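Local coordinates for possible translation initiation inhibitor (Rhodopseudomonas palustris, PDB 3LME), which is of unknown function, named as a possible translation initiation inhibitor, and belongs to the YjgF-like family of small alpha/beta proteins, here a trimer, at residues 50-55 against 88-93; 55-60 against 95-100. The protein carries 1 engineered substitution. All blocks are in the same frame, centred on the assembly; numbering follows the deposited sequence.

In the fold
Contacts 1 and 2 join helix 48-64 to helix 83-98 at successive levels. From the N terminus, the chain runs through strands 22-25 and 28-35 into helix 48-64, which supplies 50-55 to contact 1 and 55-60 to contact 2, M55 belonging to both. It then passes through strand 73-80 and returns in helix 83-98, whose 88-93 completes contact 1 and 95-100 contact 2. Each contact thus closes a loop around strand 73-80, and the loops cross rather than nest. Their centres lie about 8 Å apart, and V93 and V90 of contact 1 touch F56 of contact 2, making one continuous interface between the helices.

Contact 1. Residues 50-55 against 88-93; sequences ARIRRM and PVVNKV
I52 and R53 meet V89, V90 and V93 in a buried apolar helix-helix contact, where helices 48-64 and 83-98 lie side by side over the sheet. The axes of the two short segments approach to 9.5 Å and cross at -55°, so the helices run broadly the same way but splayed.

I52 does most of the work with its two branches. CG1 stands anti to the carbonyl carbon (chi1 -79°), and a nearly extended second torsion (chi2 157°) sends CD1 on toward the partner helix. There I52 CD1 meets V89 CG1 at 3.5 Å; the same methyl lies 4.2 Å from V90 CG2. The other branch, I52 CG2, comes against V93 CG2 at 3.7 Å. One isoleucine therefore touches residues a full helical turn apart on the partner helix. V93 divides its methyls in a similar way: while CG2 takes I52, V93 CG1 packs over the backbone of R53, 3.8 Å from R53 CA, and reaches R53 CD at 4.0 Å.

R53 thus lays the aliphatic part of its chain, CB and CD, against V93 CG1 at a more open margin, and its NE forms a salt bridge with D57 one turn on in the same helix. Beside the valines, a salt bridge from K92 to E49 links the two helices, and another from K92 to D96 lies within helix 83-98. On the sheet side, M55 packs on A120 and I122 of strand 120-127. Two helices packed side by side on one face of the sheet in this way are as expected for the alpha/beta fold of YjgF-like proteins.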
ATOM      1  N   ALA A  50      -9.566   8.777 -21.000  1.00 48.31           N
ATOM      2  CA  ALA A  50      -8.460   8.240 -21.757  1.00 47.12           C
ATOM      3  C   ALA A  50      -7.282   8.099 -20.823  1.00 47.02           C
ATOM      4  O   ALA A  50      -6.568   7.113 -20.895  1.00 48.10           O
ATOM      5  CB  ALA A  50      -8.126   9.146 -22.924  1.00 46.43           C
ATOM      6  N   ARG A  51      -7.091   9.065 -19.922  1.00 46.82           N
ATOM      7  CA  ARG A  51      -5.952   9.060 -18.994  1.00 46.26           C
ATOM      8  C   ARG A  51      -5.986   7.894 -18.036  1.00 45.50           C
ATOM      9  O   ARG A  51      -4.998   7.198 -17.856  1.00 45.45           O
ATOM     10  CB  ARG A  51      -5.942  10.330 -18.182  1.00 46.51           C
ATOM     11  CG  ARG A  51      -4.667  10.554 -17.458  1.00 50.01           C
ATOM     12  CD  ARG A  51      -3.637  11.246 -18.338  1.00 57.43           C
ATOM     13  NE  ARG A  51      -2.980  12.278 -17.552  1.00 64.57           N
ATOM     14  CZ  ARG A  51      -3.294  13.572 -17.599  1.00 66.52           C
ATOM     15  NH1 ARG A  51      -2.645  14.430 -16.813  1.00 68.30           N
ATOM     16  NH2 ARG A  51      -4.225  14.008 -18.444  1.00 65.02           N
ATOM     17  N   ILE A  52      -7.143   7.692 -17.426  1.00 44.87           N
ATOM     18  CA  ILE A  52      -7.340   6.628 -16.492  1.00 44.24           C
ATOM     19  C   ILE A  52      -7.337   5.256 -17.158  1.00 44.80           C
ATOM     20  O   ILE A  52      -6.686   4.322 -16.630  1.00 45.48           O
ATOM     21  CB  ILE A  52      -8.601   6.863 -15.685  1.00 44.22           C
ATOM     22  CG1 ILE A  52      -8.300   7.882 -14.587  1.00 43.05           C
ATOM     23  CG2 ILE A  52      -9.089   5.556 -15.062  1.00 43.54           C
ATOM     24  CD1 ILE A  52      -9.497   8.587 -14.083  1.00 43.40           C
ATOM     25  N   ARG A  53      -8.041   5.111 -18.295  1.00 44.24           N
ATOM     26  CA  ARG A  53      -7.990   3.844 -19.066  1.00 43.79           C
ATOM     27  C   ARG A  53      -6.522   3.484 -19.366  1.00 43.01           C
ATOM     28  O   ARG A  53      -6.093   2.338 -19.166  1.00 42.64           O
ATOM     29  CB  ARG A  53      -8.852   3.898 -20.344  1.00 44.03           C
ATOM     30  CG  ARG A  53      -8.792   2.651 -21.259  1.00 45.94           C
ATOM     31  CD  ARG A  53      -9.040   1.332 -20.472  1.00 49.53           C
ATOM     32  NE  ARG A  53      -9.014   0.062 -21.241  1.00 49.61           N
ATOM     33  CZ  ARG A  53     -10.074  -0.492 -21.841  1.00 48.19           C
ATOM     34  NH1 ARG A  53     -11.241   0.126 -21.809  1.00 46.33           N
ATOM     35  NH2 ARG A  53      -9.967  -1.658 -22.481  1.00 47.51           N
ATOM     36  N   ARG A  54      -5.749   4.485 -19.764  1.00 41.92           N
ATOM     37  CA  ARG A  54      -4.363   4.266 -20.102  1.00 41.89           C
ATOM     38  C   ARG A  54      -3.503   3.898 -18.904  1.00 41.41           C
ATOM     39  O   ARG A  54      -2.536   3.143 -19.039  1.00 41.77           O
ATOM     40  CB  ARG A  54      -3.789   5.493 -20.799  1.00 42.39           C
ATOM     41  CG  ARG A  54      -2.415   5.288 -21.425  1.00 44.41           C
ATOM     42  CD  ARG A  54      -2.544   4.293 -22.520  1.00 50.01           C
ATOM     43  NE  ARG A  54      -1.482   4.489 -23.493  1.00 54.83           N
ATOM     44  CZ  ARG A  54      -1.621   5.124 -24.652  1.00 54.76           C
ATOM     45  NH1 ARG A  54      -2.786   5.649 -25.004  1.00 52.37           N
ATOM     46  NH2 ARG A  54      -0.566   5.236 -25.454  1.00 58.37           N
ATOM     47  N   MET A  55      -3.831   4.450 -17.738  1.00 41.11           N
ATOM     48  CA  MET A  55      -3.179   4.066 -16.486  1.00 40.09           C
ATOM     49  C   MET A  55      -3.439   2.581 -16.220  1.00 40.55           C
ATOM     50  O   MET A  55      -2.500   1.817 -15.953  1.00 40.02           O
ATOM     51  CB  MET A  55      -3.692   4.929 -15.345  1.00 39.56           C
ATOM     52  CG  MET A  55      -3.197   4.559 -13.940  1.00 37.05           C
ATOM     53  SD  MET A  55      -3.963   5.644 -12.719  1.00 31.06           S
ATOM     54  CE  MET A  55      -5.648   4.984 -12.710  1.00 29.07           C
ATOM     55  N   PRO A  88     -15.906   8.358 -10.038  1.00 50.78           N
ATOM     56  CA  PRO A  88     -16.835   7.831 -11.053  1.00 50.25           C
ATOM     57  C   PRO A  88     -16.153   7.420 -12.379  1.00 49.68           C
ATOM     58  O   PRO A  88     -16.655   6.533 -13.099  1.00 49.46           O
ATOM     59  CB  PRO A  88     -17.812   8.996 -11.300  1.00 49.99           C
ATOM     60  CG  PRO A  88     -17.243  10.172 -10.569  1.00 50.32           C
ATOM     61  CD  PRO A  88     -16.347   9.659  -9.509  1.00 50.63           C
ATOM     62  N   VAL A  89     -15.032   8.058 -12.696  1.00 48.42           N
ATOM     63  CA  VAL A  89     -14.332   7.736 -13.912  1.00 47.35           C
ATOM     64  C   VAL A  89     -13.663   6.374 -13.722  1.00 47.00           C
ATOM     65  O   VAL A  89     -13.842   5.470 -14.551  1.00 47.92           O
ATOM     66  CB  VAL A  89     -13.316   8.835 -14.310  1.00 47.89           C
ATOM     67  CG1 VAL A  89     -12.668   8.497 -15.640  1.00 46.11           C
ATOM     68  CG2 VAL A  89     -13.994  10.244 -14.363  1.00 46.66           C
ATOM     69  N   VAL A  90     -12.935   6.212 -12.619  1.00 45.27           N
ATOM     70  CA  VAL A  90     -12.344   4.923 -12.249  1.00 43.84           C
ATOM     71  C   VAL A  90     -13.411   3.809 -12.255  1.00 43.80           C
ATOM     72  O   VAL A  90     -13.196   2.703 -12.756  1.00 43.40           O
ATOM     73  CB  VAL A  90     -11.640   5.023 -10.862  1.00 43.61           C
ATOM     74  CG1 VAL A  90     -11.140   3.679 -10.395  1.00 43.44           C
ATOM     75  CG2 VAL A  90     -10.501   6.001 -10.909  1.00 41.48           C
ATOM     76  N   ASN A  91     -14.577   4.109 -11.709  1.00 44.09           N
ATOM     77  CA  ASN A  91     -15.679   3.175 -11.788  1.00 44.65           C
ATOM     78  C   ASN A  91     -15.978   2.800 -13.240  1.00 45.27           C
ATOM     79  O   ASN A  91     -15.928   1.614 -13.608  1.00 45.81           O
ATOM     80  CB  ASN A  91     -16.909   3.720 -11.067  1.00 44.03           C
ATOM     81  CG  ASN A  91     -16.714   3.792  -9.566  1.00 45.39           C
ATOM     82  OD1 ASN A  91     -15.800   3.186  -8.987  1.00 45.00           O
ATOM     83  ND2 ASN A  91     -17.574   4.542  -8.921  1.00 48.88           N
ATOM     84  N   LYS A  92     -16.229   3.812 -14.069  1.00 45.21           N
ATOM     85  CA  LYS A  92     -16.573   3.600 -15.456  1.00 45.71           C
ATOM     86  C   LYS A  92     -15.472   2.781 -16.181  1.00 45.93           C
ATOM     87  O   LYS A  92     -15.756   1.818 -16.910  1.00 45.94           O
ATOM     88  CB  LYS A  92     -16.817   4.966 -16.093  1.00 45.89           C
ATOM     89  CG  LYS A  92     -16.727   5.037 -17.569  1.00 48.15           C
ATOM     90  CD  LYS A  92     -18.102   5.019 -18.238  1.00 53.61           C
ATOM     91  CE  LYS A  92     -18.033   4.250 -19.596  1.00 56.35           C
ATOM     92  NZ  LYS A  92     -16.649   4.167 -20.240  1.00 54.85           N
ATOM     93  N   VAL A  93     -14.213   3.133 -15.960  1.00 45.47           N
ATOM     94  CA  VAL A  93     -13.146   2.414 -16.636  1.00 45.24           C
ATOM     95  C   VAL A  93     -13.053   0.961 -16.189  1.00 45.59           C
ATOM     96  O   VAL A  93     -12.781   0.066 -17.006  1.00 45.35           O
ATOM     97  CB  VAL A  93     -11.813   3.121 -16.501  1.00 45.15           C
ATOM     98  CG1 VAL A  93     -10.698   2.211 -16.974  1.00 45.55           C
ATOM     99  CG2 VAL A  93     -11.838   4.449 -17.329  1.00 44.80           C
TER

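Contact 2. Residues 55-60 against 95-100; sequences MFDNML and KDIWGD
F56, D57 and L60 receive I97 and W98 in a mainly apolar contact at the C-terminal end of helix 83-98. I97 is the central side chain. Its CG1 branch is extended, CD1 lying anti to CA (chi2 -177°), and this carries I97 CD1 to the base of F56, 3.7 Å from F56 CB. The terminal methyl also comes near D57 OD1, a slight contact at 4.3 Å between I97 CD1 and that oxygen. D57 OD1 has its salt bridge with R53 in its own helix. The short branch of I97 turns to different neighbours: CG2 lies anti to the backbone N, beside the carbonyl carbon, which faces it toward L60 and the indole. I97 CG2 and L60 CD1 meet tip to tip, at 4.1 Å.

The two aromatic rings meet beside this isoleucine. The phenyl group of F56 has CG anti to the carbonyl carbon (chi1 -82°), and F56 CD1 and CE1 each lie 4.1 Å from W98 CZ3. The two side chains cross at about a right angle; F56 CE1 approaches the indole border roughly level with that ring, whereas W98 CZ3 comes to the phenyl ring obliquely. I97 CG2 meanwhile sits 3.5 Å above the six-membered side of the W98 indole, off centre, so the methyl that meets L60 also covers part of one indole face.

Just beyond, G99 leaves the helix with positive phi (64°), a conformation that glycine adopts readily. K70, in the loop before strand 73-80, touches L60, accepts a hydrogen bond from W98 NE1 through its carbonyl oxygen and gives one to I97 O through NZ. Beneath the helices, F56 and M59 rest on I122 of strand 120-127 and M59 reaches I31 and M34 of strand 28-35, while W98 packs against Y103 and P104 on the way to strand 106-110.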
ATOM      1  N   MET A  55      -3.831   4.450 -17.738  1.00 41.11           N
ATOM      2  CA  MET A  55      -3.179   4.066 -16.486  1.00 40.09           C
ATOM      3  C   MET A  55      -3.439   2.581 -16.220  1.00 40.55           C
ATOM      4  O   MET A  55      -2.500   1.817 -15.953  1.00 40.02           O
ATOM      5  CB  MET A  55      -3.692   4.929 -15.345  1.00 39.56           C
ATOM      6  CG  MET A  55      -3.197   4.559 -13.940  1.00 37.05           C
ATOM      7  SD  MET A  55      -3.963   5.644 -12.719  1.00 31.06           S
ATOM      8  CE  MET A  55      -5.648   4.984 -12.710  1.00 29.07           C
ATOM      9  N   PHE A  56      -4.700   2.162 -16.353  1.00 41.17           N
ATOM     10  CA  PHE A  56      -5.024   0.744 -16.193  1.00 41.80           C
ATOM     11  C   PHE A  56      -4.337  -0.174 -17.218  1.00 42.82           C
ATOM     12  O   PHE A  56      -3.758  -1.208 -16.837  1.00 43.19           O
ATOM     13  CB  PHE A  56      -6.515   0.538 -16.203  1.00 41.32           C
ATOM     14  CG  PHE A  56      -7.160   0.798 -14.894  1.00 40.56           C
ATOM     15  CD1 PHE A  56      -7.148  -0.157 -13.909  1.00 40.40           C
ATOM     16  CD2 PHE A  56      -7.789   2.007 -14.646  1.00 42.23           C
ATOM     17  CE1 PHE A  56      -7.769   0.079 -12.694  1.00 42.48           C
ATOM     18  CE2 PHE A  56      -8.415   2.271 -13.404  1.00 42.38           C
ATOM     19  CZ  PHE A  56      -8.401   1.317 -12.440  1.00 42.03           C
ATOM     20  N   ASP A  57      -4.375   0.211 -18.501  1.00 43.21           N
ATOM     21  CA  ASP A  57      -3.700  -0.544 -19.544  1.00 43.73           C
ATOM     22  C   ASP A  57      -2.179  -0.643 -19.269  1.00 43.96           C
ATOM     23  O   ASP A  57      -1.595  -1.733 -19.384  1.00 44.87           O
ATOM     24  CB  ASP A  57      -3.951   0.069 -20.921  1.00 44.17           C
ATOM     25  CG  ASP A  57      -5.417  -0.067 -21.410  1.00 47.26           C
ATOM     26  OD1 ASP A  57      -6.229  -0.877 -20.884  1.00 49.35           O
ATOM     27  OD2 ASP A  57      -5.752   0.652 -22.380  1.00 49.82           O
ATOM     28  N   ASN A  58      -1.520   0.459 -18.908  1.00 42.87           N
ATOM     29  CA  ASN A  58      -0.114   0.345 -18.599  1.00 42.50           C
ATOM     30  C   ASN A  58       0.138  -0.678 -17.494  1.00 42.36           C
ATOM     31  O   ASN A  58       1.066  -1.485 -17.603  1.00 42.78           O
ATOM     32  CB  ASN A  58       0.483   1.675 -18.167  1.00 43.32           C
ATOM     33  CG  ASN A  58       0.711   2.624 -19.306  1.00 43.55           C
ATOM     34  OD1 ASN A  58       0.795   3.824 -19.108  1.00 46.24           O
ATOM     35  ND2 ASN A  58       0.829   2.103 -20.496  1.00 48.18           N
ATOM     36  N   MET A  59      -0.665  -0.617 -16.423  1.00 41.73           N
ATOM     37  CA  MET A  59      -0.499  -1.484 -15.245  1.00 40.43           C
ATOM     38  C   MET A  59      -0.682  -2.921 -15.731  1.00 41.31           C
ATOM     39  O   MET A  59       0.174  -3.786 -15.441  1.00 41.51           O
ATOM     40  CB  MET A  59      -1.495  -1.120 -14.105  1.00 39.38           C
ATOM     41  CG  MET A  59      -1.423  -1.995 -12.824  1.00 35.57           C
ATOM     42  SD  MET A  59      -2.801  -1.957 -11.627  1.00 28.65           S
ATOM     43  CE  MET A  59      -4.219  -2.440 -12.616  1.00 28.14           C
ATOM     44  N   LEU A  60      -1.763  -3.163 -16.497  1.00 41.13           N
ATOM     45  CA  LEU A  60      -2.123  -4.531 -16.934  1.00 41.27           C
ATOM     46  C   LEU A  60      -1.095  -5.161 -17.876  1.00 41.77           C
ATOM     47  O   LEU A  60      -0.907  -6.368 -17.861  1.00 42.08           O
ATOM     48  CB  LEU A  60      -3.545  -4.604 -17.514  1.00 40.24           C
ATOM     49  CG  LEU A  60      -4.632  -4.473 -16.436  1.00 39.28           C
ATOM     50  CD1 LEU A  60      -5.977  -4.158 -17.024  1.00 35.98           C
ATOM     51  CD2 LEU A  60      -4.711  -5.701 -15.451  1.00 37.37           C
ATOM     52  N   LYS A  95     -15.658  -0.817 -15.086  1.00 46.22           N
ATOM     53  CA  LYS A  95     -16.762  -1.524 -15.764  1.00 47.07           C
ATOM     54  C   LYS A  95     -16.353  -1.946 -17.177  1.00 47.07           C
ATOM     55  O   LYS A  95     -16.735  -3.013 -17.657  1.00 46.65           O
ATOM     56  CB  LYS A  95     -18.043  -0.691 -15.825  1.00 47.21           C
ATOM     57  CG  LYS A  95     -18.992  -0.952 -14.652  1.00 49.75           C
ATOM     58  CD  LYS A  95     -20.184  -0.014 -14.693  1.00 53.97           C
ATOM     59  CE  LYS A  95     -20.713   0.262 -13.276  1.00 57.47           C
ATOM     60  NZ  LYS A  95     -21.805  -0.699 -12.825  1.00 60.55           N
ATOM     61  N   ASP A  96     -15.554  -1.110 -17.832  1.00 47.13           N
ATOM     62  CA  ASP A  96     -15.141  -1.395 -19.187  1.00 47.56           C
ATOM     63  C   ASP A  96     -14.218  -2.610 -19.246  1.00 47.22           C
ATOM     64  O   ASP A  96     -14.240  -3.379 -20.211  1.00 47.02           O
ATOM     65  CB  ASP A  96     -14.405  -0.199 -19.780  1.00 48.06           C
ATOM     66  CG  ASP A  96     -15.335   0.906 -20.287  1.00 50.72           C
ATOM     67  OD1 ASP A  96     -16.590   0.701 -20.420  1.00 51.19           O
ATOM     68  OD2 ASP A  96     -14.754   1.999 -20.560  1.00 52.01           O
ATOM     69  N   ILE A  97     -13.395  -2.761 -18.215  1.00 46.59           N
ATOM     70  CA  ILE A  97     -12.335  -3.744 -18.236  1.00 45.84           C
ATOM     71  C   ILE A  97     -12.833  -5.050 -17.647  1.00 45.96           C
ATOM     72  O   ILE A  97     -12.648  -6.109 -18.239  1.00 46.69           O
ATOM     73  CB  ILE A  97     -11.045  -3.208 -17.535  1.00 45.62           C
ATOM     74  CG1 ILE A  97     -10.453  -2.066 -18.375  1.00 45.49           C
ATOM     75  CG2 ILE A  97     -10.024  -4.319 -17.306  1.00 43.65           C
ATOM     76  CD1 ILE A  97      -9.169  -1.496 -17.851  1.00 44.68           C
ATOM     77  N   TRP A  98     -13.499  -4.960 -16.508  1.00 45.52           N
ATOM     78  CA  TRP A  98     -13.884  -6.124 -15.734  1.00 45.50           C
ATOM     79  C   TRP A  98     -15.313  -6.593 -16.044  1.00 46.01           C
ATOM     80  O   TRP A  98     -15.758  -7.619 -15.544  1.00 46.41           O
ATOM     81  CB  TRP A  98     -13.689  -5.843 -14.223  1.00 45.03           C
ATOM     82  CG  TRP A  98     -12.291  -6.171 -13.740  1.00 43.32           C
ATOM     83  CD1 TRP A  98     -11.857  -7.381 -13.294  1.00 42.64           C
ATOM     84  CD2 TRP A  98     -11.157  -5.283 -13.666  1.00 40.86           C
ATOM     85  NE1 TRP A  98     -10.527  -7.310 -12.952  1.00 43.01           N
ATOM     86  CE2 TRP A  98     -10.070  -6.039 -13.177  1.00 42.29           C
ATOM     87  CE3 TRP A  98     -10.959  -3.927 -13.955  1.00 38.89           C
ATOM     88  CZ2 TRP A  98      -8.789  -5.478 -12.970  1.00 42.45           C
ATOM     89  CZ3 TRP A  98      -9.687  -3.373 -13.763  1.00 40.47           C
ATOM     90  CH2 TRP A  98      -8.616  -4.150 -13.282  1.00 40.92           C
ATOM     91  N   GLY A  99     -16.028  -5.842 -16.862  1.00 46.37           N
ATOM     92  CA  GLY A  99     -17.402  -6.159 -17.154  1.00 47.65           C
ATOM     93  C   GLY A  99     -18.219  -6.038 -15.895  1.00 49.10           C
ATOM     94  O   GLY A  99     -18.096  -5.054 -15.160  1.00 49.00           O
ATOM     95  N   ASP A 100     -19.056  -7.044 -15.648  1.00 50.56           N
ATOM     96  CA  ASP A 100     -19.876  -7.081 -14.441  1.00 51.96           C
ATOM     97  C   ASP A 100     -19.164  -7.763 -13.257  1.00 52.32           C
ATOM     98  O   ASP A 100     -19.787  -7.994 -12.212  1.00 52.65           O
ATOM     99  CB  ASP A 100     -21.223  -7.746 -14.728  1.00 52.31           C
ATOM    100  CG  ASP A 100     -21.108  -9.269 -14.948  1.00 54.88           C
ATOM    101  OD1 ASP A 100     -19.964  -9.828 -14.976  1.00 56.44           O
ATOM    102  OD2 ASP A 100     -22.189  -9.899 -15.102  1.00 54.81           O
TER